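Local coordinates for tRNA (uracil(54)-C(5))-methyltransferase (Pyrococcus abyssi, PDB 2JJQ), which catalyses the S-adenosyl-L-methionine-dependent methylation of uridine 54 in tRNA at carbon 5, giving 5-methyluridine, at residues 404-409 with 420-425; 357-362 with 380-385. All blocks are in the same frame, centred on the assembly; numbering follows the deposited sequence.

Contact 1. Residues 404-409 with 420-425; sequences DEIVAL and LVAKLV
Lys423 faces both Asp404 and Glu405 across the C-terminal beta hairpin of the methyltransferase domain, a pairing that makes a classic beta bulge. Its carbonyl O takes two N-H groups at once, from Asp404 N at 2.7 Å and from Glu405 N at 3.2 Å, the second on a lone pair in the carbonyl plane. The lysine side chain itself runs out fully extended, CG anti to the backbone N (chi1 178°), alongside Asp404. CB rests near Glu405 CB; CG passes Asp404 OD2; Lys423 CD comes to 3.4 Å from Asp404 OD2. CD passes more loosely by Glu405 OE2, and CE stays beside Asp404 OD2. At the tip, Lys423 NZ is 4.2 Å from Asp404 OD2 and forms its salt bridge with Glu290 instead, so Asp404 and Glu405, both beyond salt-bridge distance, probably act on it mainly through their field. Beyond the bulge the strands keep regular antiparallel register. On the face of Ile406, Ala422 and Leu420, Ile406 CD1 touches Ala422 CB and Leu420 CD2 on the partner strand, and Phe392 of helix 389-398 packs against all three. At the far end Leu409 CD1 meets CG2 of Val421, which lies on the opposite face from Ile406, at 3.5 Å.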
loop_
_atom_site.group_PDB
_atom_site.type_symbol
_atom_site.label_atom_id
_atom_site.label_comp_id
_atom_site.label_asym_id
_atom_site.label_seq_id
_atom_site.Cartn_x
_atom_site.Cartn_y
_atom_site.Cartn_z
ATOM N N ASP A 404 13.472 -21.371 -3.078
ATOM C CA ASP A 404 13.616 -22.342 -2.024
ATOM C C ASP A 404 12.308 -22.413 -1.219
ATOM O O ASP A 404 11.791 -23.502 -0.924
ATOM C CB ASP A 404 14.783 -21.916 -1.128
ATOM C CG ASP A 404 14.931 -22.790 0.090
ATOM O OD1 ASP A 404 14.644 -23.996 -0.060
ATOM O OD2 ASP A 404 15.385 -22.303 1.168
ATOM N N GLU A 405 11.763 -21.241 -0.896
ATOM C CA GLU A 405 10.486 -21.138 -0.158
ATOM C C GLU A 405 9.776 -19.913 -0.700
ATOM O O GLU A 405 10.411 -18.987 -1.133
ATOM C CB GLU A 405 10.697 -20.865 1.313
ATOM C CG GLU A 405 10.795 -22.033 2.208
ATOM C CD GLU A 405 10.984 -21.593 3.637
ATOM O OE1 GLU A 405 9.988 -21.224 4.308
ATOM O OE2 GLU A 405 12.150 -21.588 4.074
ATOM N N ILE A 406 8.453 -19.926 -0.667
ATOM C CA ILE A 406 7.680 -18.747 -1.108
ATOM C C ILE A 406 6.302 -18.761 -0.473
ATOM O O ILE A 406 5.658 -19.838 -0.347
ATOM C CB ILE A 406 7.561 -18.696 -2.665
ATOM C CG1 ILE A 406 6.912 -17.401 -3.139
ATOM C CG2 ILE A 406 6.747 -19.867 -3.189
ATOM C CD1 ILE A 406 7.100 -17.220 -4.678
ATOM N N VAL A 407 5.836 -17.581 -0.061
ATOM C CA VAL A 407 4.498 -17.433 0.471
ATOM C C VAL A 407 4.003 -16.069 0.015
ATOM O O VAL A 407 4.802 -15.200 -0.251
ATOM C CB VAL A 407 4.545 -17.471 2.008
ATOM C CG1 VAL A 407 3.189 -17.727 2.557
ATOM C CG2 VAL A 407 5.435 -18.599 2.428
ATOM N N ALA A 408 2.692 -15.912 -0.128
ATOM C CA ALA A 408 2.066 -14.626 -0.414
ATOM C C ALA A 408 1.335 -14.195 0.833
ATOM O O ALA A 408 0.808 -15.030 1.573
ATOM C CB ALA A 408 1.036 -14.744 -1.543
ATOM N N LEU A 409 1.353 -12.909 1.098
ATOM C CA LEU A 409 0.634 -12.360 2.283
ATOM C C LEU A 409 -0.414 -11.438 1.695
ATOM O O LEU A 409 -0.113 -10.641 0.786
ATOM C CB LEU A 409 1.547 -11.594 3.224
ATOM C CG LEU A 409 2.532 -12.508 3.957
ATOM C CD1 LEU A 409 3.708 -12.595 3.027
ATOM C CD2 LEU A 409 2.950 -11.829 5.273
ATOM N N LEU A 420 4.198 -10.948 -2.283
ATOM C CA LEU A 420 4.885 -12.253 -2.258
ATOM C C LEU A 420 6.166 -12.072 -1.468
ATOM O O LEU A 420 6.768 -10.987 -1.500
ATOM C CB LEU A 420 5.308 -12.625 -3.666
ATOM C CG LEU A 420 4.304 -13.191 -4.616
ATOM C CD1 LEU A 420 5.056 -13.146 -5.991
ATOM C CD2 LEU A 420 4.099 -14.642 -4.158
ATOM N N VAL A 421 6.639 -13.145 -0.817
ATOM C CA VAL A 421 7.934 -13.086 -0.136
ATOM C C VAL A 421 8.582 -14.397 -0.542
ATOM O O VAL A 421 8.077 -15.486 -0.206
ATOM C CB VAL A 421 7.815 -12.979 1.426
ATOM C CG1 VAL A 421 9.202 -12.899 2.060
ATOM C CG2 VAL A 421 6.928 -11.786 1.852
ATOM N N ALA A 422 9.690 -14.304 -1.280
ATOM C CA ALA A 422 10.363 -15.504 -1.744
ATOM C C ALA A 422 11.802 -15.591 -1.239
ATOM O O ALA A 422 12.542 -14.598 -1.276
ATOM C CB ALA A 422 10.353 -15.543 -3.268
ATOM N N LYS A 423 12.179 -16.777 -0.765
ATOM C CA LYS A 423 13.551 -17.054 -0.418
ATOM C C LYS A 423 14.198 -17.826 -1.597
ATOM O O LYS A 423 13.711 -18.906 -1.980
ATOM C CB LYS A 423 13.583 -17.926 0.829
ATOM C CG LYS A 423 14.989 -18.292 1.216
ATOM C CD LYS A 423 14.946 -19.150 2.431
ATOM C CE LYS A 423 16.354 -19.341 2.969
ATOM N NZ LYS A 423 16.345 -19.828 4.370
ATOM N N LEU A 424 15.269 -17.273 -2.128
ATOM C CA LEU A 424 15.962 -17.787 -3.324
ATOM C C LEU A 424 17.341 -18.262 -2.902
ATOM O O LEU A 424 18.038 -17.535 -2.143
ATOM C CB LEU A 424 16.169 -16.664 -4.345
ATOM C CG LEU A 424 14.925 -15.837 -4.672
ATOM C CD1 LEU A 424 15.294 -14.759 -5.710
ATOM C CD2 LEU A 424 13.810 -16.791 -5.114
ATOM N N VAL A 425 17.740 -19.456 -3.362
ATOM C CA VAL A 425 19.082 -19.966 -3.037
ATOM C C VAL A 425 19.796 -20.534 -4.284
ATOM O O VAL A 425 19.205 -20.758 -5.379
ATOM C CB VAL A 425 19.040 -21.070 -1.978
ATOM C CG1 VAL A 425 20.428 -21.511 -1.650
ATOM C CG2 VAL A 425 18.334 -20.601 -0.684
ATOM O OXT VAL A 425 21.021 -20.769 -4.195
#

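Contact 2. Residues 357-362 with 380-385; sequences VIVDPP and GVIVYV. With SAH (S-adenosyl-L-homocysteine), chain B.
Val359 and Tyr384 sit at the tight centre of this contact, between two parallel strands whose backbones are joined by four hydrogen bonds. Val359 bonds to the residues on either side of Tyr384: its N-H goes to Val383 O at 2.8 Å and its carbonyl receives Val385 N, each donor lying nearly on the line of the C=O bond. Its CG2, set between the backbone N and carbonyl carbon, is carried over one face of the Tyr384 ring, 4.1 Å from the centroid and offset toward the rim, a CH-pi contact. Pro361 CG comes to the far part of the same ring, 3.6 Å from Tyr384 CE2, its side chain crossing that of the tyrosine at about a right angle. The ring is further held by an edge-to-face contact with Phe392, and its OH by a hydrogen bond with Asp395.

Past Val359 the strand pairing stops and the packing gives way to water and ligand. Asp360 OD1 and Val385 O, both acceptors, lie 3.2 Å apart without a bond; a water sits within hydrogen-bonding distance of Val385 O (2.8 Å) and Pro361 O (2.7 Å), bridging the two diverging segments. With CG anti to the backbone N (chi1 -167°), the Asp360 carboxylate reaches the ligand, and OD2 accepts from the amino N of S-adenosyl-L-homocysteine at 2.9 Å. Pro362 CG approaches N7 of the adenine. Helix 368-377 links the two strands in a beta-alpha-beta unit, and the S-adenosyl-L-homocysteine at the C-terminal end of strand 356-359 is characteristic of the class I methyltransferase fold.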
loop_
_atom_site.group_PDB
_atom_site.type_symbol
_atom_site.label_atom_id
_atom_site.label_comp_id
_atom_site.label_asym_id
_atom_site.label_seq_id
_atom_site.Cartn_x
_atom_site.Cartn_y
_atom_site.Cartn_z
ATOM N N VAL A 357 20.768 -11.084 0.926
ATOM C CA VAL A 357 20.407 -9.795 0.376
ATOM C C VAL A 357 18.870 -9.780 0.256
ATOM O O VAL A 357 18.281 -10.650 -0.385
ATOM C CB VAL A 357 21.050 -9.549 -1.041
ATOM C CG1 VAL A 357 20.454 -8.300 -1.675
ATOM C CG2 VAL A 357 22.575 -9.384 -0.944
ATOM N N ILE A 358 18.229 -8.759 0.813
ATOM C CA ILE A 358 16.762 -8.597 0.671
ATOM C C ILE A 358 16.532 -7.573 -0.388
ATOM O O ILE A 358 17.170 -6.511 -0.361
ATOM C CB ILE A 358 16.164 -8.036 1.952
ATOM C CG1 ILE A 358 16.526 -8.976 3.108
ATOM C CG2 ILE A 358 14.621 -7.894 1.825
ATOM C CD1 ILE A 358 16.206 -8.328 4.452
ATOM N N VAL A 359 15.646 -7.872 -1.330
ATOM C CA VAL A 359 15.278 -6.844 -2.322
ATOM C C VAL A 359 13.780 -6.628 -2.337
ATOM O O VAL A 359 13.036 -7.587 -2.358
ATOM C CB VAL A 359 15.776 -7.205 -3.745
ATOM C CG1 VAL A 359 17.332 -7.169 -3.792
ATOM C CG2 VAL A 359 15.248 -8.528 -4.228
ATOM N N ASP A 360 13.350 -5.363 -2.342
ATOM C CA ASP A 360 11.924 -5.025 -2.376
ATOM C C ASP A 360 11.794 -3.947 -3.435
ATOM O O ASP A 360 11.581 -2.809 -3.108
ATOM C CB ASP A 360 11.484 -4.460 -0.995
ATOM C CG ASP A 360 9.966 -4.375 -0.845
ATOM O OD1 ASP A 360 9.270 -4.666 -1.839
ATOM O OD2 ASP A 360 9.503 -3.971 0.269
ATOM N N PRO A 361 11.990 -4.304 -4.703
ATOM C CA PRO A 361 12.146 -3.290 -5.736
ATOM C C PRO A 361 10.888 -2.519 -6.054
ATOM O O PRO A 361 9.805 -2.926 -5.631
ATOM C CB PRO A 361 12.552 -4.115 -6.978
ATOM C CG PRO A 361 12.005 -5.492 -6.759
ATOM C CD PRO A 361 12.149 -5.673 -5.227
ATOM N N PRO A 362 11.044 -1.375 -6.761
ATOM C CA PRO A 362 9.909 -0.619 -7.281
ATOM C C PRO A 362 9.244 -1.429 -8.406
ATOM O O PRO A 362 9.659 -2.552 -8.701
ATOM C CB PRO A 362 10.562 0.639 -7.855
ATOM C CG PRO A 362 11.885 0.237 -8.249
ATOM C CD PRO A 362 12.334 -0.767 -7.159
ATOM N N GLY A 380 24.498 -16.145 -0.322
ATOM C CA GLY A 380 23.920 -17.435 -0.041
ATOM C C GLY A 380 22.391 -17.444 -0.166
ATOM O O GLY A 380 21.809 -18.423 -0.636
ATOM N N VAL A 381 21.768 -16.319 0.232
ATOM C CA VAL A 381 20.320 -16.225 0.221
ATOM C C VAL A 381 19.896 -14.868 -0.356
ATOM O O VAL A 381 20.460 -13.825 -0.017
ATOM C CB VAL A 381 19.694 -16.410 1.624
ATOM C CG1 VAL A 381 18.140 -16.171 1.541
ATOM C CG2 VAL A 381 19.966 -17.821 2.157
ATOM N N ILE A 382 18.927 -14.898 -1.253
ATOM C CA ILE A 382 18.226 -13.674 -1.616
ATOM C C ILE A 382 16.792 -13.766 -1.124
ATOM O O ILE A 382 16.104 -14.772 -1.367
ATOM C CB ILE A 382 18.242 -13.400 -3.163
ATOM C CG1 ILE A 382 19.675 -13.158 -3.621
ATOM C CG2 ILE A 382 17.344 -12.211 -3.450
ATOM C CD1 ILE A 382 19.843 -13.179 -5.191
ATOM N N VAL A 383 16.300 -12.716 -0.461
ATOM C CA VAL A 383 14.859 -12.672 -0.114
ATOM C C VAL A 383 14.215 -11.582 -0.969
ATOM O O VAL A 383 14.592 -10.442 -0.874
ATOM C CB VAL A 383 14.609 -12.370 1.440
ATOM C CG1 VAL A 383 13.100 -12.234 1.705
ATOM C CG2 VAL A 383 15.229 -13.451 2.315
ATOM N N TYR A 384 13.261 -11.946 -1.819
ATOM C CA TYR A 384 12.693 -11.030 -2.781
ATOM C C TYR A 384 11.242 -10.796 -2.336
ATOM O O TYR A 384 10.470 -11.748 -2.218
ATOM C CB TYR A 384 12.768 -11.659 -4.174
ATOM C CG TYR A 384 12.441 -10.748 -5.375
ATOM C CD1 TYR A 384 13.164 -10.861 -6.579
ATOM C CD2 TYR A 384 11.455 -9.769 -5.295
ATOM C CE1 TYR A 384 12.866 -10.063 -7.722
ATOM C CE2 TYR A 384 11.131 -8.977 -6.441
ATOM C CZ TYR A 384 11.872 -9.118 -7.630
ATOM O OH TYR A 384 11.545 -8.321 -8.719
ATOM N N VAL A 385 10.903 -9.546 -2.024
ATOM C CA VAL A 385 9.547 -9.161 -1.646
ATOM C C VAL A 385 8.960 -8.350 -2.787
ATOM O O VAL A 385 9.628 -7.463 -3.318
ATOM C CB VAL A 385 9.625 -8.284 -0.367
ATOM C CG1 VAL A 385 8.273 -7.752 0.044
ATOM C CG2 VAL A 385 10.274 -9.095 0.759
HETATM N N SAH B . 11.189 -2.151 1.765
HETATM C CA SAH B . 10.513 -0.812 1.738
HETATM C CB SAH B . 9.637 -0.662 0.495
HETATM C CG SAH B . 10.432 -0.649 -0.791
HETATM S SD SAH B . 9.426 0.198 -2.022
HETATM C C SAH B . 9.612 -0.722 2.947
HETATM O O SAH B . 9.056 0.329 3.304
HETATM O OXT SAH B . 9.397 -1.741 3.588
HETATM C "C5'" SAH B . 10.649 0.280 -3.306
HETATM C "C4'" SAH B . 11.766 1.264 -2.913
HETATM O "O4'" SAH B . 12.694 1.487 -4.008
HETATM C "C3'" SAH B . 11.273 2.657 -2.521
HETATM O "O3'" SAH B . 11.645 2.906 -1.150
HETATM C "C2'" SAH B . 11.972 3.609 -3.524
HETATM O "O2'" SAH B . 12.406 4.863 -2.989
HETATM C "C1'" SAH B . 13.188 2.838 -3.944
HETATM N N9 SAH B . 13.670 2.987 -5.313
HETATM C C8 SAH B . 12.943 3.180 -6.440
HETATM N N7 SAH B . 13.777 3.135 -7.513
HETATM C C5 SAH B . 15.020 2.879 -7.075
HETATM C C6 SAH B . 16.357 2.693 -7.674
HETATM N N6 SAH B . 16.465 2.797 -9.022
HETATM N N1 SAH B . 17.402 2.438 -6.820
HETATM C C2 SAH B . 17.252 2.347 -5.481
HETATM N N3 SAH B . 16.063 2.524 -4.887
HETATM C C4 SAH B . 14.952 2.770 -5.621
HETATM O O HOH W 1 8.905 -5.414 -5.037
#

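The two contacts are neighbouring strand pairs in one mixed sheet, joined by the pairing of strands 419-424 and 381-386, with their centres about 10 Å apart. Across that junction run probable hydrogen bonds from Leu424 N to Ile382 O at 2.7 Å and from Tyr384 N to Ala422 O at 2.8 Å. Contact 2 supplies Asp360, Pro361 and Pro362 to the cofactor pocket, whereas contact 1 stands farther off, the Val421 side chain about 10 Å from the ligand. Both border the predicted catalytic residues: the side chain of Glu419 lies about 3 Å from that of Val385 and about 5 Å from that of Leu409, and Cys387 follows strand 381-386.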